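Local coordinates for protein endoglucanase (Cryptopygus antarcticus, PDB 5H4U) that hydrolyses internal beta-1,4-glucosidic linkages in lichenan, barley beta-glucan and carboxymethylcellulose, the last mainly to cellobiose, cellotriose and cellotetraose, at residues V47-I58 with S70-Q78; P98-C106 with K216-G224. All coordinates share one frame; numbering follows the deposited sequence.

Contact 1: V47-I58 with S70-Q78; sequences VRTCKANGNTTI and SSYVCNDQQ
Cys-50 and Cys-74 are joined by a disulfide (chi3 99°), and both sulfurs lie against one face of the Arg-48 guanidinium, offset toward its rim. That group reaches the disulfide on an extended chain, CG opposite the backbone N (chi1 -177°), and its NH1 forms a salt bridge with Asp-76 OD2 at 3.3 Å, the guanidinium and carboxylate planes 88° apart. Its NE is bonded in plane to Thr-57 OG1, which helps to set its rotation. Gln-77 NE2 donates to Arg-48 O at 3.3 Å. Beside the disulfide, Cys-50 and Tyr-72 form one antiparallel hydrogen-bonded pair, Cys-50 N to Tyr-72 O 2.9 Å and Tyr-72 N to Cys-50 O 2.8 Å. The Tyr-72 ring passes Ala-52, CD2 lying 3.6 Å from Ala-52 CA, while its hydroxyl bonds to Ser-154. Asn-75 binds the end of the type I turn Lys-51 to Gly-54 and the residue after it: its backbone N meets a lone pair of Gly-54 O at 2.8 Å, and its ND2 is shared between Asn-53 O and Asn-55 OD1, the latter approached from above the carbonyl plane. Further out, Asn-53 OD1 accepts from Asn-55 N and Thr-56 N. Val-73 lies about 6 Å, side chain to side chain, from Asp-29, the inferred nucleophile. Here an Asx turn and a disulfide brace a long loop without regular secondary structure, in a family 45 endoglucanase of the double-psi beta-barrel clan.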
ATOM      1  N   VAL A  47       9.899   7.530  -2.135  1.00 11.63           N
ATOM      2  CA  VAL A  47       8.797   7.506  -1.186  1.00 11.22           C
ATOM      3  C   VAL A  47       9.345   7.589   0.230  1.00 10.79           C
ATOM      4  O   VAL A  47      10.305   6.898   0.594  1.00 11.10           O
ATOM      5  CB  VAL A  47       7.932   6.248  -1.363  1.00 11.13           C
ATOM      6  CG1 VAL A  47       6.782   6.248  -0.339  1.00 10.67           C
ATOM      7  CG2 VAL A  47       7.403   6.162  -2.757  1.00 10.29           C
ATOM      8  N   ARG A  48       8.691   8.402   1.044  1.00 10.57           N
ATOM      9  CA  ARG A  48       9.108   8.656   2.417  1.00 10.81           C
ATOM     10  C   ARG A  48       9.007   7.391   3.275  1.00 10.70           C
ATOM     11  O   ARG A  48       8.007   6.670   3.233  1.00 10.64           O
ATOM     12  CB  ARG A  48       8.212   9.756   2.992  1.00 10.78           C
ATOM     13  CG  ARG A  48       8.518  10.219   4.376  1.00 10.40           C
ATOM     14  CD  ARG A  48       7.350  11.018   4.871  1.00 10.77           C
ATOM     15  NE  ARG A  48       7.492  11.271   6.296  1.00 12.27           N
ATOM     16  CZ  ARG A  48       6.617  10.930   7.243  1.00 12.37           C
ATOM     17  NH1 ARG A  48       5.475  10.311   6.945  1.00 11.68           N
ATOM     18  NH2 ARG A  48       6.906  11.218   8.505  1.00 12.17           N
ATOM     19  N   THR A  49      10.053   7.095   4.036  1.00 10.53           N
ATOM     20  CA  THR A  49       9.965   6.051   5.042  1.00 10.65           C
ATOM     21  C   THR A  49      10.192   6.634   6.431  1.00 10.73           C
ATOM     22  O   THR A  49      10.621   7.774   6.605  1.00 10.84           O
ATOM     23  CB  THR A  49      10.927   4.872   4.771  1.00 10.51           C
ATOM     24  OG1 THR A  49      12.159   5.342   4.226  1.00 10.73           O
ATOM     25  CG2 THR A  49      10.280   3.898   3.807  1.00 10.40           C
ATOM     26  N   CYS A  50       9.831   5.859   7.430  1.00 10.69           N
ATOM     27  CA  CYS A  50       9.781   6.387   8.771  1.00 10.93           C
ATOM     28  C   CYS A  50      10.553   5.500   9.726  1.00 11.21           C
ATOM     29  O   CYS A  50      10.934   4.358   9.420  1.00 11.36           O
ATOM     30  CB  CYS A  50       8.324   6.539   9.240  1.00 10.76           C
ATOM     31  SG  CYS A  50       7.449   7.922   8.475  1.00 11.12           S
ATOM     32  N   LYS A  51      10.728   6.039  10.918  1.00 11.03           N
ATOM     33  CA  LYS A  51      11.277   5.285  12.017  1.00 11.39           C
ATOM     34  C   LYS A  51      10.205   4.337  12.532  1.00 10.97           C
ATOM     35  O   LYS A  51       9.060   4.343  12.076  1.00 10.94           O
ATOM     36  CB  LYS A  51      11.738   6.232  13.113  1.00 12.21           C
ATOM     37  CG  LYS A  51      12.970   7.014  12.765  1.00 13.24           C
ATOM     38  CD  LYS A  51      14.010   6.838  13.862  1.00 15.63           C
ATOM     39  CE  LYS A  51      13.365   6.959  15.265  1.00 16.01           C
ATOM     40  NZ  LYS A  51      14.395   6.849  16.361  1.00 18.23           N
ATOM     41  N   ALA A  52      10.573   3.525  13.515  1.00 11.35           N
ATOM     42  CA  ALA A  52       9.646   2.539  14.053  1.00 10.53           C
ATOM     43  C   ALA A  52       8.320   3.138  14.465  1.00  9.90           C
ATOM     44  O   ALA A  52       7.287   2.485  14.340  1.00 10.45           O
ATOM     45  CB  ALA A  52      10.281   1.850  15.255  1.00 10.58           C
ATOM     46  N   ASN A  53       8.309   4.389  14.908  1.00 10.21           N
ATOM     47  CA  ASN A  53       7.069   4.920  15.447  1.00 10.10           C
ATOM     48  C   ASN A  53       6.030   5.168  14.368  1.00 10.70           C
ATOM     49  O   ASN A  53       4.861   5.384  14.695  1.00 10.90           O
ATOM     50  CB  ASN A  53       7.348   6.178  16.260  1.00 10.17           C
ATOM     51  CG  ASN A  53       7.924   7.298  15.437  1.00 11.95           C
ATOM     52  OD1 ASN A  53       7.724   7.364  14.212  1.00 12.87           O
ATOM     53  ND2 ASN A  53       8.674   8.186  16.093  1.00 11.60           N
ATOM     54  N   GLY A  54       6.430   5.169  13.100  1.00 11.08           N
ATOM     55  CA  GLY A  54       5.505   5.413  12.021  1.00 10.73           C
ATOM     56  C   GLY A  54       5.285   6.869  11.678  1.00 11.02           C
ATOM     57  O   GLY A  54       4.475   7.147  10.797  1.00 11.00           O
ATOM     58  N   ASN A  55       5.931   7.807  12.375  1.00 10.89           N
ATOM     59  CA  ASN A  55       5.726   9.222  12.101  1.00 11.48           C
ATOM     60  C   ASN A  55       6.983  10.006  11.731  1.00 12.79           C
ATOM     61  O   ASN A  55       6.924  10.864  10.839  1.00 13.24           O
ATOM     62  CB  ASN A  55       5.058   9.921  13.299  1.00 13.16           C
ATOM     63  CG  ASN A  55       3.747   9.295  13.699  1.00 12.14           C
ATOM     64  OD1 ASN A  55       2.863   9.095  12.867  1.00 12.76           O
ATOM     65  ND2 ASN A  55       3.606   8.989  14.981  1.00 12.12           N
ATOM     66  N   THR A  56       8.115   9.795  12.400  1.00 12.09           N
ATOM     67  CA  THR A  56       9.278  10.646  12.165  1.00 12.90           C
ATOM     68  C   THR A  56      10.117  10.109  11.004  1.00 13.01           C
ATOM     69  O   THR A  56      10.389   8.908  10.922  1.00 12.59           O
ATOM     70  CB  THR A  56      10.125  10.801  13.434  1.00 13.92           C
ATOM     71  OG1 THR A  56      11.031   9.696  13.570  1.00 14.21           O
ATOM     72  CG2 THR A  56       9.227  10.890  14.667  1.00 14.85           C
ATOM     73  N   THR A  57      10.517  11.008  10.114  1.00 12.75           N
ATOM     74  CA  THR A  57      11.161  10.617   8.873  1.00 12.55           C
ATOM     75  C   THR A  57      12.553  10.042   9.114  1.00 12.99           C
ATOM     76  O   THR A  57      13.351  10.590   9.876  1.00 14.28           O
ATOM     77  CB  THR A  57      11.278  11.830   7.949  1.00 12.65           C
ATOM     78  OG1 THR A  57       9.998  12.461   7.815  1.00 12.90           O
ATOM     79  CG2 THR A  57      11.756  11.397   6.570  1.00 12.19           C
ATOM     80  N   ILE A  58      12.855   8.952   8.434  1.00 12.20           N
ATOM     81  CA  ILE A  58      14.173   8.351   8.479  1.00 12.67           C
ATOM     82  C   ILE A  58      14.803   8.517   7.098  1.00 13.14           C
ATOM     83  O   ILE A  58      14.120   8.817   6.120  1.00 13.10           O
ATOM     84  CB  ILE A  58      14.075   6.882   8.937  1.00 12.38           C
ATOM     85  CG1 ILE A  58      15.379   6.418   9.584  1.00 12.43           C
ATOM     86  CG2 ILE A  58      13.574   5.971   7.812  1.00 11.65           C
ATOM     87  CD1 ILE A  58      15.206   5.101  10.336  1.00 11.99           C
ATOM     88  N   SER A  70      16.194  -0.409  10.360  1.00 12.05           N
ATOM     89  CA  SER A  70      15.318   0.324  11.261  1.00 11.38           C
ATOM     90  C   SER A  70      14.306   1.226  10.553  1.00 10.99           C
ATOM     91  O   SER A  70      13.741   2.110  11.195  1.00 11.73           O
ATOM     92  CB  SER A  70      16.190   1.124  12.226  1.00 11.36           C
ATOM     93  OG  SER A  70      17.018   2.013  11.503  1.00 11.73           O
ATOM     94  N   SER A  71      14.071   1.047   9.262  1.00 10.62           N
ATOM     95  CA  SER A  71      13.156   1.883   8.492  1.00 10.72           C
ATOM     96  C   SER A  71      11.856   1.145   8.182  1.00 10.17           C
ATOM     97  O   SER A  71      11.877  -0.013   7.764  1.00 10.14           O
ATOM     98  CB  SER A  71      13.831   2.316   7.199  1.00 11.02           C
ATOM     99  OG  SER A  71      12.896   2.834   6.295  1.00 11.04           O
ATOM    100  N   TYR A  72      10.720   1.827   8.343  1.00 10.17           N
ATOM    101  CA  TYR A  72       9.402   1.202   8.179  1.00  9.85           C
ATOM    102  C   TYR A  72       8.503   2.053   7.294  1.00  9.95           C
ATOM    103  O   TYR A  72       8.850   3.178   6.918  1.00 10.23           O
ATOM    104  CB  TYR A  72       8.731   0.963   9.539  1.00  9.52           C
ATOM    105  CG  TYR A  72       9.525   0.012  10.400  1.00  9.59           C
ATOM    106  CD1 TYR A  72       9.290  -1.355  10.342  1.00  9.67           C
ATOM    107  CD2 TYR A  72      10.536   0.462  11.213  1.00  9.62           C
ATOM    108  CE1 TYR A  72      10.014  -2.230  11.091  1.00  9.73           C
ATOM    109  CE2 TYR A  72      11.269  -0.402  11.964  1.00  9.95           C
ATOM    110  CZ  TYR A  72      11.000  -1.751  11.909  1.00  9.93           C
ATOM    111  OH  TYR A  72      11.736  -2.629  12.662  1.00  9.76           O
ATOM    112  N   VAL A  73       7.343   1.492   6.932  1.00  9.52           N
ATOM    113  CA  VAL A  73       6.329   2.277   6.230  1.00  9.78           C
ATOM    114  C   VAL A  73       5.681   3.261   7.199  1.00  9.67           C
ATOM    115  O   VAL A  73       5.498   2.972   8.389  1.00  9.58           O
ATOM    116  CB  VAL A  73       5.278   1.367   5.561  1.00  9.52           C
ATOM    117  CG1 VAL A  73       4.614   0.481   6.571  1.00  8.93           C
ATOM    118  CG2 VAL A  73       4.228   2.219   4.814  1.00  8.90           C
ATOM    119  N   CYS A  74       5.301   4.427   6.680  1.00 10.08           N
ATOM    120  CA  CYS A  74       4.797   5.505   7.525  1.00 10.02           C
ATOM    121  C   CYS A  74       3.307   5.334   7.818  1.00 10.21           C
ATOM    122  O   CYS A  74       2.533   4.884   6.963  1.00  9.84           O
ATOM    123  CB  CYS A  74       5.054   6.852   6.850  1.00 10.22           C
ATOM    124  SG  CYS A  74       6.834   7.330   6.614  1.00 11.13           S
ATOM    125  N   ASN A  75       2.903   5.720   9.040  1.00 10.33           N
ATOM    126  CA  ASN A  75       1.495   5.667   9.428  1.00 10.02           C
ATOM    127  C   ASN A  75       0.672   6.432   8.409  1.00 10.11           C
ATOM    128  O   ASN A  75      -0.485   6.093   8.133  1.00 10.16           O
ATOM    129  CB  ASN A  75       1.309   6.271  10.819  1.00 10.45           C
ATOM    130  CG  ASN A  75       1.931   5.429  11.925  1.00 10.64           C
ATOM    131  OD1 ASN A  75       1.931   4.214  11.854  1.00 10.53           O
ATOM    132  ND2 ASN A  75       2.460   6.085  12.958  1.00 10.74           N
ATOM    133  N   ASP A  76       1.321   7.397   7.775  1.00 10.21           N
ATOM    134  CA  ASP A  76       0.787   8.289   6.771  1.00 10.16           C
ATOM    135  C   ASP A  76       0.340   7.564   5.514  1.00 10.37           C
ATOM    136  O   ASP A  76      -0.445   8.109   4.725  1.00 10.00           O
ATOM    137  CB  ASP A  76       1.965   9.180   6.372  1.00 10.75           C
ATOM    138  CG  ASP A  76       1.607  10.588   6.244  1.00 12.01           C
ATOM    139  OD1 ASP A  76       0.403  10.851   6.296  1.00 13.03           O
ATOM    140  OD2 ASP A  76       2.530  11.425   6.096  1.00 12.30           O
ATOM    141  N   GLN A  77       0.808   6.343   5.311  1.00  9.34           N
ATOM    142  CA  GLN A  77       0.546   5.640   4.074  1.00  9.08           C
ATOM    143  C   GLN A  77      -0.556   4.599   4.206  1.00  8.86           C
ATOM    144  O   GLN A  77      -0.541   3.578   3.516  1.00  8.76           O
ATOM    145  CB  GLN A  77       1.874   5.089   3.555  1.00  9.53           C
ATOM    146  CG  GLN A  77       2.595   6.215   2.778  1.00  9.22           C
ATOM    147  CD  GLN A  77       4.071   5.978   2.539  1.00  9.69           C
ATOM    148  OE1 GLN A  77       4.517   4.847   2.371  1.00  9.60           O
ATOM    149  NE2 GLN A  77       4.845   7.062   2.521  1.00 10.11           N
ATOM    150  N   GLN A  78      -1.526   4.858   5.055  1.00  9.42           N
ATOM    151  CA  GLN A  78      -2.744   4.097   5.245  1.00  8.77           C
ATOM    152  C   GLN A  78      -3.822   4.532   4.260  1.00  8.49           C
ATOM    153  O   GLN A  78      -3.830   5.679   3.805  1.00  8.17           O
ATOM    154  CB  GLN A  78      -3.284   4.295   6.639  1.00  9.08           C
ATOM    155  CG  GLN A  78      -2.588   3.547   7.691  1.00  9.58           C
ATOM    156  CD  GLN A  78      -3.282   3.788   8.991  1.00  9.84           C
ATOM    157  OE1 GLN A  78      -3.225   4.870   9.550  1.00  9.68           O
ATOM    158  NE2 GLN A  78      -4.004   2.798   9.442  1.00  9.93           N
TER
HETATM  159  O   HOH W   1       6.769   4.420   3.385  1.00 10.13           O
HETATM  160  O   HOH W   2       4.542   9.348   4.502  1.00 11.13           O
HETATM  161  O   HOH W   3      14.703   4.043   4.596  1.00 11.22           O
HETATM  162  O   HOH W   4      13.465   2.932  13.818  1.00 12.28           O

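Contact 2: P98-C106 with K216-G224; sequences PESQTCCAC and KSQCVRTPG
Arg-221 reaches from the C-terminal tail to the carbonyl oxygens of Ser-100, in the short helix 99-102, and Cys-103, in the type II turn Thr-102 to Ala-105 at its end, in a loop leading into strand 106-111 of the double-psi beta-barrel. Ser-100 O takes two bonds from it, NH2 at 2.9 Å and NH1 at 3.0 Å. Both nitrogens keep that oxygen in the guanidinium plane, but only NH2 lies on a lone pair; NH1 stands above the carbonyl plane. NH1 also donates to Cys-103 O at 2.9 Å, so it joins a carbonyl within the helix to one just after it, at the C-terminal end, whose partial negative charge would suit the cation. Gln-101 O lies over one guanidinium face. A bend at chi3 (68°) turns the group toward these oxygens, while CD packs on Ala-105 CB.

Inside the helix and turn, Glu-99 O accepts from Thr-102 N and Cys-103 N, and Thr-102 O from Ala-105 N. The carboxylate of Glu-99 is satisfied elsewhere, by Thr-128, Ser-34 and a salt bridge to Lys-40. On the tail, Ser-217 OG accepts from Cys-219 N in an ST turn and is also bonded to Gln-124, whose amide donates to Cys-219 O. Water 5 donates to Cys-104 O at 2.9 Å and accepts from Arg-221 N at 3.0 Å, a bridge between the two backbones. A disulfide joins the same two segments covalently, Cys-104 SG to Cys-219 SG at 2.0 Å with chi3 92°.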
ATOM      1  N   PRO A  98       8.814  -2.282 -15.731  1.00 12.50           N
ATOM      2  CA  PRO A  98       9.882  -2.093 -14.751  1.00 11.73           C
ATOM      3  C   PRO A  98       9.534  -0.995 -13.749  1.00 11.85           C
ATOM      4  O   PRO A  98       8.643  -0.169 -13.969  1.00 11.62           O
ATOM      5  CB  PRO A  98      11.075  -1.694 -15.623  1.00 11.47           C
ATOM      6  CG  PRO A  98      10.451  -0.959 -16.755  1.00 11.74           C
ATOM      7  CD  PRO A  98       9.099  -1.603 -17.003  1.00 12.19           C
ATOM      8  N   GLU A  99      10.278  -0.985 -12.637  1.00 11.59           N
ATOM      9  CA  GLU A  99      10.000  -0.014 -11.579  1.00 11.61           C
ATOM     10  C   GLU A  99      10.170   1.419 -12.077  1.00 11.53           C
ATOM     11  O   GLU A  99       9.518   2.337 -11.567  1.00 11.63           O
ATOM     12  CB  GLU A  99      10.888  -0.264 -10.346  1.00 11.21           C
ATOM     13  CG  GLU A  99      10.526  -1.536  -9.569  1.00 11.58           C
ATOM     14  CD  GLU A  99      11.081  -1.601  -8.125  1.00 11.74           C
ATOM     15  OE1 GLU A  99      12.257  -1.267  -7.881  1.00 11.29           O
ATOM     16  OE2 GLU A  99      10.313  -1.991  -7.213  1.00 11.62           O
ATOM     17  N   SER A 100      11.017   1.640 -13.079  1.00 10.77           N
ATOM     18  CA  SER A 100      11.113   2.984 -13.611  1.00 10.77           C
ATOM     19  C   SER A 100       9.778   3.465 -14.163  1.00 11.24           C
ATOM     20  O   SER A 100       9.522   4.671 -14.188  1.00 11.10           O
ATOM     21  CB  SER A 100      12.196   3.033 -14.681  1.00 10.99           C
ATOM     22  OG  SER A 100      11.965   2.047 -15.668  1.00 11.71           O
ATOM     23  N   GLN A 101       8.892   2.549 -14.530  1.00 11.29           N
ATOM     24  CA  GLN A 101       7.594   2.941 -15.048  1.00 11.70           C
ATOM     25  C   GLN A 101       6.474   2.903 -14.020  1.00 11.15           C
ATOM     26  O   GLN A 101       5.449   3.553 -14.235  1.00 11.83           O
ATOM     27  CB  GLN A 101       7.204   2.019 -16.209  1.00 13.02           C
ATOM     28  CG  GLN A 101       7.440   2.563 -17.596  1.00 13.48           C
ATOM     29  CD  GLN A 101       6.522   1.883 -18.570  1.00 15.72           C
ATOM     30  OE1 GLN A 101       5.322   2.227 -18.657  1.00 16.02           O
ATOM     31  NE2 GLN A 101       7.053   0.870 -19.288  1.00 16.02           N
ATOM     32  N   THR A 102       6.645   2.205 -12.902  1.00 11.09           N
ATOM     33  CA  THR A 102       5.566   2.048 -11.934  1.00 10.54           C
ATOM     34  C   THR A 102       5.798   2.782 -10.626  1.00  9.99           C
ATOM     35  O   THR A 102       4.825   3.180  -9.988  1.00  9.48           O
ATOM     36  CB  THR A 102       5.316   0.565 -11.626  1.00 10.58           C
ATOM     37  OG1 THR A 102       6.500  -0.029 -11.095  1.00 11.34           O
ATOM     38  CG2 THR A 102       4.924  -0.170 -12.882  1.00 11.71           C
ATOM     39  N   CYS A 103       7.048   2.983 -10.221  1.00  9.53           N
ATOM     40  CA  CYS A 103       7.316   3.570  -8.919  1.00  9.55           C
ATOM     41  C   CYS A 103       6.770   4.988  -8.826  1.00  9.75           C
ATOM     42  O   CYS A 103       7.112   5.864  -9.634  1.00  9.40           O
ATOM     43  CB  CYS A 103       8.811   3.534  -8.611  1.00  9.92           C
ATOM     44  SG  CYS A 103       9.294   2.025  -7.663  1.00 13.44           S
ATOM     45  N   CYS A 104       5.880   5.183  -7.852  1.00  9.39           N
ATOM     46  CA  CYS A 104       5.195   6.439  -7.572  1.00  9.93           C
ATOM     47  C   CYS A 104       4.237   6.855  -8.676  1.00  9.36           C
ATOM     48  O   CYS A 104       3.822   8.011  -8.728  1.00  9.77           O
ATOM     49  CB  CYS A 104       6.198   7.556  -7.272  1.00  9.99           C
ATOM     50  SG  CYS A 104       7.319   7.018  -5.988  1.00 10.15           S
ATOM     51  N   ALA A 105       3.865   5.936  -9.553  1.00  8.96           N
ATOM     52  CA  ALA A 105       2.789   6.206 -10.477  1.00  8.93           C
ATOM     53  C   ALA A 105       1.463   5.993  -9.767  1.00  9.05           C
ATOM     54  O   ALA A 105       1.348   5.176  -8.846  1.00  9.31           O
ATOM     55  CB  ALA A 105       2.885   5.305 -11.699  1.00  9.53           C
ATOM     56  N   CYS A 106       0.466   6.754 -10.180  1.00  8.84           N
ATOM     57  CA  CYS A 106      -0.871   6.622  -9.627  1.00  9.20           C
ATOM     58  C   CYS A 106      -1.828   6.003 -10.624  1.00  8.99           C
ATOM     59  O   CYS A 106      -1.775   6.270 -11.831  1.00  9.04           O
ATOM     60  CB  CYS A 106      -1.440   7.958  -9.162  1.00  9.67           C
ATOM     61  SG  CYS A 106      -0.612   8.514  -7.704  1.00 12.00           S
ATOM     62  N   LYS A 216       1.578  13.124   0.995  1.00 12.79           N
ATOM     63  CA  LYS A 216       1.899  12.122   1.999  1.00 11.99           C
ATOM     64  C   LYS A 216       3.178  11.370   1.647  1.00 11.99           C
ATOM     65  O   LYS A 216       4.092  11.268   2.474  1.00 11.99           O
ATOM     66  CB  LYS A 216       0.733  11.150   2.135  1.00 11.67           C
ATOM     67  CG  LYS A 216      -0.393  11.651   2.996  1.00 12.22           C
ATOM     68  CD  LYS A 216      -1.692  10.978   2.641  1.00 10.95           C
ATOM     69  CE  LYS A 216      -2.819  11.663   3.347  1.00 11.68           C
ATOM     70  NZ  LYS A 216      -3.091  12.960   2.677  1.00 13.03           N
ATOM     71  N   SER A 217       3.282  10.873   0.409  1.00 12.02           N
ATOM     72  CA  SER A 217       4.403  10.002   0.060  1.00 11.17           C
ATOM     73  C   SER A 217       5.674  10.778  -0.233  1.00 11.26           C
ATOM     74  O   SER A 217       6.776  10.264  -0.005  1.00 11.26           O
ATOM     75  CB  SER A 217       4.054   9.158  -1.158  1.00 11.04           C
ATOM     76  OG  SER A 217       3.979   9.975  -2.315  1.00 10.73           O
ATOM     77  N   GLN A 218       5.528  12.004  -0.735  1.00 11.82           N
ATOM     78  CA  GLN A 218       6.596  12.924  -1.118  1.00 11.96           C
ATOM     79  C   GLN A 218       7.306  12.490  -2.393  1.00 12.34           C
ATOM     80  O   GLN A 218       8.346  13.067  -2.742  1.00 13.98           O
ATOM     81  CB  GLN A 218       7.613  13.134   0.009  1.00 13.17           C
ATOM     82  N   CYS A 219       6.744  11.528  -3.129  1.00 12.09           N
ATOM     83  CA  CYS A 219       7.358  10.945  -4.323  1.00 11.71           C
ATOM     84  C   CYS A 219       6.527  11.316  -5.544  1.00 11.55           C
ATOM     85  O   CYS A 219       5.422  10.794  -5.734  1.00 11.20           O
ATOM     86  CB  CYS A 219       7.471   9.438  -4.180  1.00 11.28           C
ATOM     87  SG  CYS A 219       8.383   8.683  -5.530  1.00 12.94           S
ATOM     88  N   VAL A 220       7.051  12.236  -6.350  1.00 11.83           N
ATOM     89  CA  VAL A 220       6.369  12.767  -7.526  1.00 11.95           C
ATOM     90  C   VAL A 220       7.175  12.437  -8.772  1.00 12.13           C
ATOM     91  O   VAL A 220       8.333  12.845  -8.883  1.00 12.65           O
ATOM     92  CB  VAL A 220       6.171  14.284  -7.405  1.00 11.83           C
ATOM     93  CG1 VAL A 220       5.638  14.852  -8.702  1.00 12.07           C
ATOM     94  CG2 VAL A 220       5.240  14.586  -6.260  1.00 11.46           C
ATOM     95  N   ARG A 221       6.569  11.723  -9.716  1.00 11.69           N
ATOM     96  CA  ARG A 221       7.297  11.429 -10.945  1.00 12.60           C
ATOM     97  C   ARG A 221       7.598  12.733 -11.671  1.00 13.69           C
ATOM     98  O   ARG A 221       6.681  13.479 -12.047  1.00 13.42           O
ATOM     99  CB  ARG A 221       6.515  10.450 -11.815  1.00 11.16           C
ATOM    100  CG  ARG A 221       6.486   9.097 -11.198  1.00  9.82           C
ATOM    101  CD  ARG A 221       5.601   8.124 -11.903  1.00  9.62           C
ATOM    102  NE  ARG A 221       6.094   7.765 -13.232  1.00 10.33           N
ATOM    103  CZ  ARG A 221       7.086   6.914 -13.460  1.00  9.93           C
ATOM    104  NH1 ARG A 221       7.714   6.354 -12.443  1.00 10.51           N
ATOM    105  NH2 ARG A 221       7.458   6.629 -14.694  1.00 10.23           N
ATOM    106  N   THR A 222       8.895  13.018 -11.857  1.00 14.50           N
ATOM    107  CA  THR A 222       9.221  14.384 -12.247  1.00 16.00           C
ATOM    108  C   THR A 222       9.476  14.682 -13.721  1.00 18.01           C
ATOM    109  O   THR A 222       9.467  15.866 -14.088  1.00 20.99           O
ATOM    110  CB  THR A 222      10.416  14.924 -11.484  1.00 18.41           C
ATOM    111  OG1 THR A 222      10.412  16.350 -11.633  1.00 21.85           O
ATOM    112  CG2 THR A 222      11.686  14.425 -12.122  1.00 20.17           C
ATOM    113  N   PRO A 223       9.714  13.710 -14.614  1.00 16.91           N
ATOM    114  CA  PRO A 223       9.745  14.100 -16.030  1.00 17.04           C
ATOM    115  C   PRO A 223       8.403  14.598 -16.469  1.00 17.32           C
ATOM    116  O   PRO A 223       8.296  15.123 -17.586  1.00 17.34           O
ATOM    117  CB  PRO A 223      10.113  12.808 -16.772  1.00 16.81           C
ATOM    118  CG  PRO A 223      10.477  11.816 -15.743  1.00 17.31           C
ATOM    119  CD  PRO A 223      10.303  12.385 -14.382  1.00 16.06           C
ATOM    120  N   GLY A 224       7.399  14.498 -15.593  1.00 15.94           N
ATOM    121  CA  GLY A 224       6.022  14.783 -15.894  1.00 14.76           C
ATOM    122  C   GLY A 224       5.347  13.428 -15.904  1.00 15.93           C
ATOM    123  O   GLY A 224       5.892  12.465 -15.358  1.00 15.09           O
TER
HETATM  124  O   HOH W   5       3.783  10.815  -9.256  1.00 10.34           O

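Overall arrangement
After strand 19-27 the chain enters a long loop, and contact 1 closes a local excursion within it, 47-58 with 70-78, before strand 80-82 begins. Contact 2 opens only later, at helix 99-102, and closes at the end of helix 211-217 and the tail after it, enclosing the strands from 106-111 to 201-207. The two are therefore in series and neither nest nor cross. Their centres lie 18 Å apart, yet they touch: Arg-48 N is probably hydrogen-bonded to Ser-217 O, Val-47 packs on the Cys-104 and Cys-219 disulfide, and Asp-76 meets Lys-216. Together they tie the N-terminal loop region to the approach to strand 106-111 and the chain end.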